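Local structure of geranylgeranyl pyrophosphate synthase (Corynebacterium glutamicum, 3QQV) at the interface of chains A and B. The protein catalyses magnesium-dependent elongation of allylic diphosphates with isopentenyl diphosphate, yielding geranylgeranyl pyrophosphate for isoprenoid biosynthesis. Numbering follows the deposited sequence. Chains: chain A/B, Geranylgeranyl pyrophosphate synthase.

All three contacts set helix 140-164 of chain A against chain B, and in each of them helix 170-199 of one chain faces the partner. Contact 1 sits where the two copies of helix 140-164 meet. Between centres of C-alpha atoms, contacts 1 and 3 are about 16 Å apart. By the same measure contacts 1 and 2 are about 26 Å apart, and contacts 2 and 3 about 19 Å. The selenomethionine at position 154 serves twice, as B:Met154 in contact 1 and A:Met154 in contact 3. The interface is two-fold symmetric, so every patch has a twin, as expected for the homodimers typical of this family.

Contact 1: the interface of chains A and B. Residues chain A 156, 160, 184, 188; chain B 153-154, 156-157.
A:Leu156 and B:Leu156 meet end on through their CD2 methyls, 3.9 Å apart, where helix 140-164 of one chain meets its own copy. Beside them B:Val157 wedges into chain A. Its CG2 methyl lies 3.8 Å from CD1 of A:Leu156, which crosses it at about a right angle, and equally near CD1 of A:Ile188. With chi1 at 145°, well off a staggered position, the valine turns CG1 toward A:Arg184, under the rim of one guanidinium face. Further along, A:Ile188 and the selenomethionine B:Met154 run antiparallel alongside one another. The bent chain of B:Met154 brings CE to 3.8 Å from CG2 of the isoleucine.

At the polar rim, A:Arg184 grips A:Glu160 of its own chain side-on. NE and NH2 both bond to the one carboxylate oxygen OE2, NE at 2.9 Å, each from the syn side and somewhat out of the carboxylate plane. This salt bridge probably helps hold the guanidinium against the valine methyl. NH2 also comes near the backbone O of B:Val157, but its hydrogens are not aimed at that oxygen, so the approach is not a hydrogen bond. The patch thus gives the probable biological dimer an apolar centre bordered by an intrachain ion pair.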
ATOM      1  N   LEU A 156      -0.676   5.785   0.357  1.00 40.76           N
ATOM      2  CA  LEU A 156       0.565   5.497  -0.345  1.00 38.06           C
ATOM      3  C   LEU A 156       0.508   5.913  -1.828  1.00 38.55           C
ATOM      4  O   LEU A 156       1.450   6.492  -2.362  1.00 34.67           O
ATOM      5  CB  LEU A 156       0.919   4.013  -0.189  1.00 39.46           C
ATOM      6  CG  LEU A 156       2.223   3.493  -0.799  1.00 44.23           C
ATOM      7  CD1 LEU A 156       3.439   4.336  -0.381  1.00 47.63           C
ATOM      8  CD2 LEU A 156       2.417   2.036  -0.426  1.00 54.43           C
ATOM      9  N   GLU A 160       2.640   9.319  -3.841  0.50 34.02           N
ATOM     10  CA  GLU A 160       3.257   9.297  -5.162  0.50 30.75           C
ATOM     11  C   GLU A 160       2.652  10.354  -6.064  0.50 32.62           C
ATOM     12  O   GLU A 160       3.386  11.081  -6.730  0.50 35.00           O
ATOM     13  CB  GLU A 160       3.126   7.917  -5.823  0.50 28.95           C
ATOM     14  CG  GLU A 160       3.325   6.725  -4.895  0.50 24.31           C
ATOM     15  CD  GLU A 160       4.768   6.330  -4.693  0.50 27.56           C
ATOM     16  OE1 GLU A 160       5.646   7.051  -5.204  0.50 30.55           O
ATOM     17  OE2 GLU A 160       5.021   5.305  -4.003  0.50 20.55           O
ATOM     18  N   ARG A 184      11.290   4.374   0.402  1.00 35.44           N
ATOM     19  CA  ARG A 184      10.070   3.581   0.445  1.00 36.85           C
ATOM     20  C   ARG A 184      10.328   2.061   0.576  1.00 34.64           C
ATOM     21  O   ARG A 184       9.570   1.361   1.244  1.00 37.57           O
ATOM     22  CB  ARG A 184       9.192   3.922  -0.761  1.00 37.26           C
ATOM     23  CG  ARG A 184       8.441   5.245  -0.600  1.00 39.53           C
ATOM     24  CD  ARG A 184       8.394   6.028  -1.912  1.00 35.72           C
ATOM     25  NE  ARG A 184       7.727   5.301  -2.994  1.00 35.29           N
ATOM     26  CZ  ARG A 184       8.335   4.733  -4.033  1.00 35.66           C
ATOM     27  NH1 ARG A 184       9.661   4.787  -4.169  1.00 36.78           N
ATOM     28  NH2 ARG A 184       7.606   4.097  -4.945  1.00 33.38           N
ATOM     29  N   ILE A 188       9.434  -0.057   4.366  1.00 44.70           N
ATOM     30  CA  ILE A 188       8.638  -1.283   4.327  1.00 44.00           C
ATOM     31  C   ILE A 188       9.516  -2.487   4.681  1.00 41.50           C
ATOM     32  O   ILE A 188       9.082  -3.374   5.415  1.00 42.09           O
ATOM     33  CB  ILE A 188       7.913  -1.453   2.959  1.00 41.50           C
ATOM     34  CG1 ILE A 188       6.915  -0.302   2.755  1.00 40.96           C
ATOM     35  CG2 ILE A 188       7.179  -2.794   2.887  1.00 45.86           C
ATOM     36  CD1 ILE A 188       6.456  -0.138   1.329  1.00 50.41           C
TER
ATOM     37  N   ASP B 153       2.260  -3.674   0.244  1.00 46.91           N
ATOM     38  CA  ASP B 153       2.777  -2.298   0.258  1.00 45.33           C
ATOM     39  C   ASP B 153       4.051  -2.188  -0.575  1.00 36.81           C
ATOM     40  O   ASP B 153       4.207  -1.251  -1.363  1.00 39.90           O
ATOM     41  CB  ASP B 153       3.051  -1.834   1.691  1.00 45.13           C
ATOM     42  CG  ASP B 153       1.793  -1.700   2.516  1.00 46.74           C
ATOM     43  OD1 ASP B 153       0.682  -1.797   1.951  1.00 52.08           O
ATOM     44  OD2 ASP B 153       1.918  -1.486   3.739  1.00 59.99           O
HETATM   45  N   MSE B 154       4.940  -3.165  -0.400  1.00 40.48           N
HETATM   46  CA  MSE B 154       6.159  -3.286  -1.190  1.00 41.87           C
HETATM   47  C   MSE B 154       5.863  -3.424  -2.685  1.00 41.87           C
HETATM   48  O   MSE B 154       6.528  -2.798  -3.506  1.00 36.81           O
HETATM   49  CB  MSE B 154       6.984  -4.471  -0.700  1.00 42.15           C
HETATM   50  CG  MSE B 154       8.388  -4.526  -1.240  1.00 44.15           C
HETATM   51 SE   MSE B 154       9.517  -3.088  -0.526  1.00 43.68          SE
HETATM   52  CE  MSE B 154      10.291  -4.011   1.034  1.00 34.49           C
ATOM     53  N   LEU B 156       3.159  -2.361  -4.301  1.00 40.76           N
ATOM     54  CA  LEU B 156       2.641  -1.076  -4.746  1.00 38.06           C
ATOM     55  C   LEU B 156       3.756  -0.032  -4.945  1.00 38.55           C
ATOM     56  O   LEU B 156       3.770   0.706  -5.927  1.00 34.67           O
ATOM     57  CB  LEU B 156       1.571  -0.579  -3.766  1.00 39.46           C
ATOM     58  CG  LEU B 156       0.841   0.732  -4.067  1.00 44.23           C
ATOM     59  CD1 LEU B 156       0.257   0.761  -5.489  1.00 47.63           C
ATOM     60  CD2 LEU B 156      -0.241   0.965  -3.030  1.00 54.43           C
ATOM     61  N   VAL B 157       4.698  -0.004  -4.018  1.00 33.40           N
ATOM     62  CA  VAL B 157       5.876   0.852  -4.104  1.00 36.00           C
ATOM     63  C   VAL B 157       6.772   0.459  -5.296  1.00 36.79           C
ATOM     64  O   VAL B 157       7.357   1.316  -5.978  1.00 38.46           O
ATOM     65  CB  VAL B 157       6.609   0.826  -2.728  1.00 37.60           C
ATOM     66  CG1 VAL B 157       8.102   0.904  -2.856  1.00 40.75           C
ATOM     67  CG2 VAL B 157       6.065   1.949  -1.847  1.00 39.80           C
TER

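Contact 2: the interface of chains A and B. Residues chain A 131, 136-137, 143, 147; chain B 195-196, 198-199.
A:Phe143, near the start of helix 140-164, meets B:Tyr196 and B:Ser199 at the end of helix 170-199; the short helix 130-134 and the following loop of chain A close in from beyond. The phenylalanine points its CZ corner at the centre of the tyrosine ring, 3.9 Å above that plane. The rings stand at 78° to each other, edge to face, with centroids 5.3 Å apart. A:Phe143 is itself sandwiched: CB of B:Ser199 lies over the rim of one face and CG2 of A:Val147 over the rim of the other. That same CG2 touches CD1 of B:Ile195 at 3.8 Å. The isoleucine holds CG1 between its backbone N and carbonyl carbon (chi1 63°), and from there its extended branch reaches the valine.

On the other flank, CE1 of A:His131 packs on CB of B:Ser199 at 3.6 Å. NE2 of this histidine donates to the backbone O of A:Glu137 at 3.3 Å, arriving from above the carbonyl plane, a long bond that may help hold the loop to the short helix. Close approaches of the loop to the backbone O of B:Ser199 are doubtful, and A:Phe136 is modelled only as far as CB. B:Ile195 and B:Tyr196 directly follow the magnesium-binding B:Asp194, so the partner chain may help steady that part of the active-site helix.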
ATOM      1  N   HIS A 131     -19.266   1.070  12.623  1.00114.75           N
ATOM      2  CA  HIS A 131     -20.085  -0.094  12.290  1.00117.22           C
ATOM      3  C   HIS A 131     -21.036  -0.475  13.433  1.00118.10           C
ATOM      4  O   HIS A 131     -21.996  -1.223  13.229  1.00118.26           O
ATOM      5  CB  HIS A 131     -19.191  -1.278  11.899  1.00116.89           C
ATOM      6  CG  HIS A 131     -19.860  -2.277  11.006  1.00117.76           C
ATOM      7  ND1 HIS A 131     -20.498  -1.921   9.836  1.00117.57           N
ATOM      8  CD2 HIS A 131     -19.972  -3.623  11.101  1.00117.32           C
ATOM      9  CE1 HIS A 131     -20.985  -3.004   9.257  1.00115.12           C
ATOM     10  NE2 HIS A 131     -20.678  -4.050  10.004  1.00116.33           N
ATOM     11  N   PHE A 136     -24.932  -3.014  11.172  1.00131.31           N
ATOM     12  CA  PHE A 136     -25.013  -3.731   9.898  1.00130.25           C
ATOM     13  C   PHE A 136     -24.323  -5.108   9.906  1.00129.79           C
ATOM     14  O   PHE A 136     -23.783  -5.535  10.930  1.00130.35           O
ATOM     15  CB  PHE A 136     -24.484  -2.843   8.766  1.00128.88           C
ATOM     16  N   GLU A 137     -24.356  -5.784   8.756  1.00128.43           N
ATOM     17  CA  GLU A 137     -23.891  -7.173   8.597  1.00126.57           C
ATOM     18  C   GLU A 137     -22.364  -7.329   8.664  1.00124.02           C
ATOM     19  O   GLU A 137     -21.620  -6.521   8.102  1.00124.69           O
ATOM     20  CB  GLU A 137     -24.426  -7.736   7.268  1.00126.92           C
ATOM     21  CG  GLU A 137     -24.147  -9.220   6.994  1.00128.44           C
ATOM     22  CD  GLU A 137     -25.212 -10.155   7.549  1.00132.17           C
ATOM     23  OE1 GLU A 137     -26.171  -9.680   8.192  1.00133.15           O
ATOM     24  OE2 GLU A 137     -25.090 -11.380   7.331  1.00133.16           O
ATOM     25  N   PHE A 143     -13.856  -5.691   9.597  1.00 64.71           N
ATOM     26  CA  PHE A 143     -14.247  -4.610   8.687  1.00 63.64           C
ATOM     27  C   PHE A 143     -13.396  -3.351   8.885  1.00 65.65           C
ATOM     28  O   PHE A 143     -13.045  -2.678   7.915  1.00 66.85           O
ATOM     29  CB  PHE A 143     -15.736  -4.279   8.858  1.00 61.11           C
ATOM     30  CG  PHE A 143     -16.218  -3.123   8.007  1.00 59.64           C
ATOM     31  CD1 PHE A 143     -16.302  -3.240   6.619  1.00 65.36           C
ATOM     32  CD2 PHE A 143     -16.609  -1.922   8.601  1.00 66.34           C
ATOM     33  CE1 PHE A 143     -16.756  -2.174   5.830  1.00 66.25           C
ATOM     34  CE2 PHE A 143     -17.068  -0.844   7.822  1.00 59.08           C
ATOM     35  CZ  PHE A 143     -17.146  -0.975   6.435  1.00 66.28           C
ATOM     36  N   VAL A 147     -11.103  -1.828   5.871  1.00 55.81           N
ATOM     37  CA  VAL A 147     -11.119  -0.435   5.413  1.00 55.14           C
ATOM     38  C   VAL A 147      -9.750   0.240   5.614  1.00 55.79           C
ATOM     39  O   VAL A 147      -9.331   1.047   4.788  1.00 53.05           O
ATOM     40  CB  VAL A 147     -12.244   0.377   6.099  1.00 55.18           C
ATOM     41  CG1 VAL A 147     -12.172   1.869   5.760  1.00 55.48           C
ATOM     42  CG2 VAL A 147     -13.607  -0.172   5.705  1.00 59.22           C
TER
ATOM     43  N   ILE B 195     -16.470  -3.417  -0.169  1.00 71.86           N
ATOM     44  CA  ILE B 195     -16.609  -3.914   1.201  1.00 73.61           C
ATOM     45  C   ILE B 195     -17.657  -3.164   2.027  1.00 72.93           C
ATOM     46  O   ILE B 195     -18.186  -3.703   2.997  1.00 75.97           O
ATOM     47  CB  ILE B 195     -15.259  -4.033   1.925  1.00 73.54           C
ATOM     48  CG1 ILE B 195     -14.585  -2.669   2.085  1.00 74.85           C
ATOM     49  CG2 ILE B 195     -14.368  -4.994   1.161  1.00 75.46           C
ATOM     50  CD1 ILE B 195     -13.321  -2.717   2.921  1.00 70.19           C
ATOM     51  N   TYR B 196     -17.968  -1.937   1.619  1.00 74.04           N
ATOM     52  CA  TYR B 196     -19.087  -1.187   2.184  1.00 75.41           C
ATOM     53  C   TYR B 196     -20.436  -1.723   1.699  1.00 75.42           C
ATOM     54  O   TYR B 196     -21.455  -1.555   2.375  1.00 73.39           O
ATOM     55  CB  TYR B 196     -18.968   0.296   1.843  1.00 76.66           C
ATOM     56  CG  TYR B 196     -18.266   1.138   2.893  1.00 90.04           C
ATOM     57  CD1 TYR B 196     -16.882   1.333   2.853  1.00 90.15           C
ATOM     58  CD2 TYR B 196     -18.989   1.761   3.915  1.00 96.78           C
ATOM     59  CE1 TYR B 196     -16.236   2.115   3.811  1.00 93.24           C
ATOM     60  CE2 TYR B 196     -18.350   2.546   4.878  1.00 95.95           C
ATOM     61  CZ  TYR B 196     -16.976   2.717   4.817  1.00 92.80           C
ATOM     62  OH  TYR B 196     -16.341   3.491   5.761  1.00 99.01           O
ATOM     63  N   GLU B 198     -20.658  -5.061   1.017  1.00 67.31           N
ATOM     64  CA  GLU B 198     -20.653  -6.319   1.767  1.00 69.70           C
ATOM     65  C   GLU B 198     -21.080  -6.149   3.226  1.00 76.03           C
ATOM     66  O   GLU B 198     -21.759  -7.018   3.780  1.00 77.74           O
ATOM     67  CB  GLU B 198     -19.284  -6.994   1.691  1.00 67.23           C
ATOM     68  CG  GLU B 198     -19.038  -7.754   0.397  1.00 72.19           C
ATOM     69  CD  GLU B 198     -17.684  -8.444   0.355  1.00 86.27           C
ATOM     70  OE1 GLU B 198     -17.137  -8.774   1.429  1.00 87.37           O
ATOM     71  OE2 GLU B 198     -17.166  -8.661  -0.761  1.00 93.13           O
ATOM     72  N   SER B 199     -20.693  -5.027   3.834  1.00 77.41           N
ATOM     73  CA  SER B 199     -21.029  -4.744   5.228  1.00 79.12           C
ATOM     74  C   SER B 199     -22.487  -4.320   5.389  1.00 78.53           C
ATOM     75  O   SER B 199     -23.142  -4.712   6.348  1.00 80.91           O
ATOM     76  CB  SER B 199     -20.094  -3.678   5.816  1.00 78.33           C
ATOM     77  OG  SER B 199     -20.604  -2.366   5.628  1.00 72.36           O
TER

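Contact 3: the interface of chains A and B. Residues chain A 39-40, 43, 154, 158, 161; chain B 185-186, 189.
A:Met154, a selenomethionine in helix 140-164, lies across helix 170-199 of chain B in this member of the FPP/GGPP synthase family. From CB the chain runs with CG anti to the backbone N (chi1 -168°), which lays CG over the centre of the A:Trp158 ring, 3.7 Å above its plane. Bends at the next two torsions then turn the chain toward chain B. SE passes CA of B:Thr185 at 4.1 Å, and the terminal CE nestles against the helix backbone, 3.5 Å from N of B:Gly189 and close to O of B:Thr185. The glycine has no side chain to hold the methyl off, and it also receives CD1 of A:Ile43 against its CA.

The indole under that CG makes a direct polar link to chain B. NE1 of A:Trp158 donates to the hydroxyl OG1 of B:Thr185 at 3.0 Å, fairly straight at 159° and nearly in the ring plane. A water lies 2.8 Å from the same OG1 of B:Thr185 and 2.7 Å from OD2 of A:Asp161, bridging the threonine to the carboxylate. The other branch of B:Thr185 faces helix 21-43 of chain A: its CG2 methyl rests 3.9 Å from CD1 of A:Ile40, crossed at about a right angle, and touches CG2 of A:Thr39.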
ATOM      1  N   THR A  39     -13.508  13.061  -7.543  1.00 52.69           N
ATOM      2  CA  THR A  39     -13.186  11.704  -8.005  1.00 48.73           C
ATOM      3  C   THR A  39     -13.700  10.646  -7.035  1.00 49.69           C
ATOM      4  O   THR A  39     -14.300   9.642  -7.448  1.00 53.70           O
ATOM      5  CB  THR A  39     -11.662  11.489  -8.160  1.00 51.46           C
ATOM      6  OG1 THR A  39     -11.101  12.560  -8.920  1.00 47.95           O
ATOM      7  CG2 THR A  39     -11.372  10.173  -8.874  1.00 44.67           C
ATOM      8  N   ILE A  40     -13.465  10.874  -5.748  1.00 42.74           N
ATOM      9  CA  ILE A  40     -13.948   9.976  -4.706  1.00 45.87           C
ATOM     10  C   ILE A  40     -15.494   9.947  -4.664  1.00 49.44           C
ATOM     11  O   ILE A  40     -16.089   8.880  -4.459  1.00 50.80           O
ATOM     12  CB  ILE A  40     -13.318  10.322  -3.337  1.00 45.75           C
ATOM     13  CG1 ILE A  40     -11.795  10.093  -3.369  1.00 48.58           C
ATOM     14  CG2 ILE A  40     -13.918   9.492  -2.220  1.00 36.25           C
ATOM     15  CD1 ILE A  40     -11.358   8.623  -3.617  1.00 40.43           C
ATOM     16  N   ILE A  43     -17.109   7.878  -7.395  1.00 49.43           N
ATOM     17  CA  ILE A  43     -17.101   6.458  -7.062  1.00 53.24           C
ATOM     18  C   ILE A  43     -18.259   6.147  -6.113  1.00 59.65           C
ATOM     19  O   ILE A  43     -19.002   5.189  -6.328  1.00 59.13           O
ATOM     20  CB  ILE A  43     -15.737   5.974  -6.497  1.00 53.06           C
ATOM     21  CG1 ILE A  43     -14.613   6.235  -7.508  1.00 47.46           C
ATOM     22  CG2 ILE A  43     -15.785   4.478  -6.167  1.00 47.59           C
ATOM     23  CD1 ILE A  43     -13.224   5.829  -7.014  1.00 45.23           C
HETATM   24  N   MSE A 154      -4.493   3.781  -0.309  1.00 40.48           N
HETATM   25  CA  MSE A 154      -4.862   5.075  -0.870  1.00 41.87           C
HETATM   26  C   MSE A 154      -3.870   6.173  -0.480  1.00 41.87           C
HETATM   27  O   MSE A 154      -3.491   6.987  -1.318  1.00 36.81           O
HETATM   28  CB  MSE A 154      -6.273   5.453  -0.430  1.00 42.15           C
HETATM   29  CG  MSE A 154      -6.871   6.619  -1.170  1.00 44.15           C
HETATM   30 SE   MSE A 154      -7.270   6.187  -3.043  1.00 43.68          SE
HETATM   31  CE  MSE A 154      -9.142   5.597  -2.860  1.00 34.49           C
ATOM     32  N   TRP A 158      -1.490   8.228  -2.946  1.00 37.29           N
ATOM     33  CA  TRP A 158      -1.582   9.683  -2.939  1.00 34.47           C
ATOM     34  C   TRP A 158      -0.247  10.387  -2.652  1.00 33.16           C
ATOM     35  O   TRP A 158      -0.010  11.475  -3.165  1.00 35.17           O
ATOM     36  CB  TRP A 158      -2.727  10.150  -2.029  1.00 36.88           C
ATOM     37  CG  TRP A 158      -4.075   9.968  -2.712  1.00 32.76           C
ATOM     38  CD1 TRP A 158      -4.288   9.610  -4.016  1.00 37.38           C
ATOM     39  CD2 TRP A 158      -5.379  10.188  -2.143  1.00 39.06           C
ATOM     40  NE1 TRP A 158      -5.643   9.567  -4.290  1.00 39.68           N
ATOM     41  CE2 TRP A 158      -6.332   9.926  -3.161  1.00 43.31           C
ATOM     42  CE3 TRP A 158      -5.833  10.591  -0.878  1.00 38.94           C
ATOM     43  CZ2 TRP A 158      -7.713  10.025  -2.941  1.00 38.29           C
ATOM     44  CZ3 TRP A 158      -7.206  10.691  -0.658  1.00 45.94           C
ATOM     45  CH2 TRP A 158      -8.130  10.412  -1.686  1.00 38.92           C
ATOM     46  N   ASP A 161       1.319  10.442  -6.078  1.00 31.57           N
ATOM     47  CA  ASP A 161       0.619  11.455  -6.898  1.00 35.29           C
ATOM     48  C   ASP A 161       0.999  12.889  -6.505  1.00 33.05           C
ATOM     49  O   ASP A 161       1.280  13.715  -7.372  1.00 38.69           O
ATOM     50  CB  ASP A 161      -0.906  11.318  -6.795  1.00 34.84           C
ATOM     51  CG  ASP A 161      -1.439  10.055  -7.441  1.00 43.45           C
ATOM     52  OD1 ASP A 161      -0.721   9.408  -8.241  1.00 37.97           O
ATOM     53  OD2 ASP A 161      -2.604   9.717  -7.135  1.00 36.04           O
TER
ATOM     54  N   THR B 185      -6.373   5.364  -7.944  1.00 40.59           N
ATOM     55  CA  THR B 185      -7.451   5.862  -7.081  1.00 41.74           C
ATOM     56  C   THR B 185      -8.733   5.034  -7.318  1.00 44.75           C
ATOM     57  O   THR B 185      -9.387   4.595  -6.356  1.00 40.31           O
ATOM     58  CB  THR B 185      -7.721   7.368  -7.321  1.00 39.99           C
ATOM     59  OG1 THR B 185      -6.670   8.144  -6.730  1.00 39.25           O
ATOM     60  CG2 THR B 185      -9.062   7.811  -6.703  1.00 36.49           C
ATOM     61  N   GLU B 186      -9.047   4.820  -8.599  1.00 41.13           N
ATOM     62  CA  GLU B 186     -10.217   4.061  -9.042  1.00 40.21           C
ATOM     63  C   GLU B 186     -10.248   2.617  -8.526  1.00 44.90           C
ATOM     64  O   GLU B 186     -11.283   2.158  -8.047  1.00 45.85           O
ATOM     65  CB  GLU B 186     -10.344   4.110 -10.569  1.00 43.12           C
ATOM     66  CG  GLU B 186     -10.835   5.459 -11.094  1.00 43.27           C
ATOM     67  CD  GLU B 186     -10.422   5.770 -12.529  1.00 50.26           C
ATOM     68  OE1 GLU B 186      -9.726   4.959 -13.178  1.00 45.43           O
ATOM     69  OE2 GLU B 186     -10.785   6.861 -13.013  1.00 53.43           O
ATOM     70  N   GLY B 189     -10.496   2.838  -4.576  1.00 37.19           N
ATOM     71  CA  GLY B 189     -11.839   3.372  -4.363  1.00 48.38           C
ATOM     72  C   GLY B 189     -12.912   2.314  -4.589  1.00 56.22           C
ATOM     73  O   GLY B 189     -13.812   2.147  -3.756  1.00 53.68           O
TER
HETATM   74  O   HOH W   1      -4.215   7.731  -7.941  1.00 40.29           O